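Local coordinates for protein AdeR (Acinetobacter baumannii, PDB 5X5L) that binds intercistronic DNA through its C-terminal domain and probably controls transcription as a two-component response regulator, at residues K36-M41 against L54-N60. Numbering follows the deposited sequence.
With nucleotides of chain J.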
loop_
_atom_site.group_PDB
_atom_site.type_symbol
_atom_site.label_atom_id
_atom_site.label_comp_id
_atom_site.label_asym_id
_atom_site.label_seq_id
_atom_site.Cartn_x
_atom_site.Cartn_y
_atom_site.Cartn_z
ATOM N N LYS C 36 -16.655 -6.581 -4.931
ATOM C CA LYS C 36 -17.552 -5.510 -5.378
ATOM C C LYS C 36 -19.002 -5.778 -4.968
ATOM O O LYS C 36 -19.684 -4.877 -4.505
ATOM C CB LYS C 36 -17.468 -5.303 -6.896
ATOM C CG LYS C 36 -16.179 -4.650 -7.359
ATOM C CD LYS C 36 -16.252 -4.184 -8.807
ATOM C CE LYS C 36 -14.815 -3.862 -9.237
ATOM N NZ LYS C 36 -14.699 -3.250 -10.585
ATOM N N ILE C 37 -19.447 -7.019 -5.121
ATOM C CA ILE C 37 -20.801 -7.426 -4.738
ATOM C C ILE C 37 -21.051 -7.136 -3.257
ATOM O O ILE C 37 -21.967 -6.378 -2.926
ATOM C CB ILE C 37 -21.068 -8.916 -5.081
ATOM C CG1 ILE C 37 -21.188 -9.072 -6.605
ATOM C CG2 ILE C 37 -22.340 -9.425 -4.413
ATOM C CD1 ILE C 37 -21.263 -10.505 -7.087
ATOM N N ILE C 38 -20.231 -7.717 -2.384
ATOM C CA ILE C 38 -20.400 -7.544 -0.934
ATOM C C ILE C 38 -20.252 -6.085 -0.480
ATOM O O ILE C 38 -20.969 -5.643 0.426
ATOM C CB ILE C 38 -19.466 -8.484 -0.122
ATOM C CG1 ILE C 38 -19.820 -8.495 1.373
ATOM C CG2 ILE C 38 -18.003 -8.104 -0.277
ATOM C CD1 ILE C 38 -21.207 -9.029 1.667
ATOM N N SER C 39 -19.334 -5.349 -1.105
ATOM C CA SER C 39 -19.117 -3.935 -0.781
ATOM C C SER C 39 -20.245 -3.040 -1.304
ATOM O O SER C 39 -20.531 -1.996 -0.717
ATOM C CB SER C 39 -17.773 -3.470 -1.345
ATOM O OG SER C 39 -17.419 -2.200 -0.833
ATOM N N PHE C 40 -20.869 -3.441 -2.411
ATOM C CA PHE C 40 -22.003 -2.719 -3.002
ATOM C C PHE C 40 -23.263 -2.912 -2.172
ATOM O O PHE C 40 -23.953 -1.943 -1.848
ATOM C CB PHE C 40 -22.223 -3.197 -4.449
ATOM C CG PHE C 40 -23.339 -2.496 -5.193
ATOM C CD1 PHE C 40 -23.532 -1.117 -5.097
ATOM C CD2 PHE C 40 -24.176 -3.228 -6.043
ATOM C CE1 PHE C 40 -24.567 -0.508 -5.773
ATOM C CE2 PHE C 40 -25.193 -2.602 -6.744
ATOM C CZ PHE C 40 -25.382 -1.232 -6.610
ATOM N N MET C 41 -23.552 -4.167 -1.827
ATOM C CA MET C 41 -24.794 -4.522 -1.121
ATOM C C MET C 41 -24.815 -4.143 0.360
ATOM O O MET C 41 -25.888 -3.910 0.908
ATOM C CB MET C 41 -25.094 -6.012 -1.285
ATOM C CG MET C 41 -25.372 -6.394 -2.741
ATOM S SD MET C 41 -26.250 -7.952 -2.956
ATOM C CE MET C 41 -24.935 -9.003 -2.416
ATOM N N LEU C 54 -26.493 -5.394 -10.068
ATOM C CA LEU C 54 -25.276 -6.109 -9.675
ATOM C C LEU C 54 -24.299 -6.251 -10.849
ATOM O O LEU C 54 -23.091 -6.108 -10.659
ATOM C CB LEU C 54 -25.615 -7.482 -9.094
ATOM C CG LEU C 54 -26.392 -7.459 -7.771
ATOM C CD1 LEU C 54 -26.953 -8.845 -7.454
ATOM C CD2 LEU C 54 -25.521 -6.956 -6.630
ATOM N N MET C 55 -24.827 -6.495 -12.045
ATOM C CA MET C 55 -24.010 -6.646 -13.246
ATOM C C MET C 55 -23.267 -5.355 -13.601
ATOM O O MET C 55 -22.052 -5.361 -13.783
ATOM C CB MET C 55 -24.876 -7.082 -14.443
ATOM C CG MET C 55 -24.075 -7.752 -15.543
ATOM S SD MET C 55 -25.045 -8.590 -16.763
ATOM C CE MET C 55 -25.787 -7.191 -17.552
ATOM N N ASN C 56 -24.006 -4.253 -13.677
ATOM C CA ASN C 56 -23.434 -2.947 -14.022
ATOM C C ASN C 56 -22.430 -2.430 -12.998
ATOM O O ASN C 56 -21.487 -1.733 -13.356
ATOM C CB ASN C 56 -24.546 -1.899 -14.203
ATOM C CG ASN C 56 -25.383 -2.130 -15.442
ATOM O OD1 ASN C 56 -25.317 -3.183 -16.077
ATOM N ND2 ASN C 56 -26.175 -1.133 -15.800
ATOM N N HIS C 57 -22.647 -2.764 -11.729
ATOM C CA HIS C 57 -21.837 -2.245 -10.618
ATOM C C HIS C 57 -20.677 -3.152 -10.219
ATOM O O HIS C 57 -19.647 -2.656 -9.762
ATOM C CB HIS C 57 -22.743 -2.007 -9.415
ATOM C CG HIS C 57 -23.535 -0.736 -9.501
ATOM N ND1 HIS C 57 -23.059 0.435 -8.983
ATOM C CD2 HIS C 57 -24.749 -0.443 -10.045
ATOM C CE1 HIS C 57 -23.946 1.400 -9.181
ATOM N NE2 HIS C 57 -24.974 0.889 -9.832
ATOM N N CYS C 58 -20.826 -4.466 -10.390
ATOM C CA CYS C 58 -19.860 -5.425 -9.838
ATOM C C CYS C 58 -19.130 -6.342 -10.831
ATOM O O CYS C 58 -18.239 -7.069 -10.397
ATOM C CB CYS C 58 -20.556 -6.289 -8.783
ATOM S SG CYS C 58 -21.519 -5.344 -7.602
ATOM N N MET C 59 -19.462 -6.287 -12.122
ATOM C CA MET C 59 -18.863 -7.199 -13.106
ATOM C C MET C 59 -18.036 -6.575 -14.221
ATOM O O MET C 59 -16.917 -7.008 -14.464
ATOM C CB MET C 59 -19.934 -8.108 -13.676
ATOM C CG MET C 59 -20.477 -9.109 -12.635
ATOM S SD MET C 59 -21.934 -10.056 -13.200
ATOM C CE MET C 59 -21.549 -10.426 -14.915
ATOM N N ASN C 60 -18.562 -5.523 -14.835
ATOM C CA ASN C 60 -17.897 -4.786 -15.942
ATOM C C ASN C 60 -17.260 -5.566 -17.127
ATOM O O ASN C 60 -17.430 -6.780 -17.254
ATOM C CB ASN C 60 -16.863 -3.751 -15.414
ATOM C CG ASN C 60 -17.441 -2.853 -14.333
ATOM O OD1 ASN C 60 -18.109 -3.328 -13.406
ATOM N ND2 ASN C 60 -17.168 -1.545 -14.427
ATOM P P DC J 16 -17.920 -11.537 -15.949
ATOM O OP1 DC J 16 -18.049 -10.259 -16.695
ATOM O OP2 DC J 16 -18.508 -11.671 -14.596
ATOM O "O5'" DC J 16 -18.492 -12.707 -16.851
ATOM C "C5'" DC J 16 -18.037 -12.875 -18.200
ATOM C "C4'" DC J 16 -18.293 -14.298 -18.628
ATOM O "O4'" DC J 16 -17.651 -15.189 -17.699
ATOM C "C3'" DC J 16 -19.769 -14.685 -18.613
ATOM O "O3'" DC J 16 -20.297 -14.602 -19.938
ATOM C "C2'" DC J 16 -19.789 -16.081 -18.001
ATOM C "C1'" DC J 16 -18.334 -16.424 -17.737
ATOM N N1 DC J 16 -18.047 -17.133 -16.475
ATOM C C2 DC J 16 -17.511 -18.421 -16.532
ATOM O O2 DC J 16 -17.347 -18.953 -17.639
ATOM N N3 DC J 16 -17.206 -19.063 -15.380
ATOM C C4 DC J 16 -17.415 -18.461 -14.207
ATOM N N4 DC J 16 -17.108 -19.133 -13.095
ATOM C C5 DC J 16 -17.954 -17.145 -14.120
ATOM C C6 DC J 16 -18.246 -16.521 -15.269
#
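The winged helix-turn-helix of OmpR/PhoB-type regulators illustrates how the first two of a domain's three helices pack through an aromatic stack and apolar side chains. Here segments 36-41 and 54-58, of helices 32-41 and 51-58, cross at 108° with axes 9.7 Å apart at closest approach, and helix 66-81 packs against I37 and L54. F40, chi1 t, sets one ring face against the H57 imidazole, itself held by an m chi1, in an offset stack: centroids 4.2 Å apart, planes at 13°. H57 CB adds a CH-pi contact over the F40 ring, while H57 NE2 is hydrogen-bonded to S62 O of a second subunit. At the ring edge sits L54 CD2, 4.0 Å from F40 CD2, and the m,t,m chain of M41 brings its SD to 3.9 Å from that same methyl. Beyond the helix end, M59 CE lies 3.3 Å from OP2 of DC16 of DNA chain J. Where the backbones come closest, K36 CA lying 5.0 Å from C58 CA, small C58 fits between, its CB 3.6 Å from I37 CG1 and its SG 3.7 Å from F40 CD2.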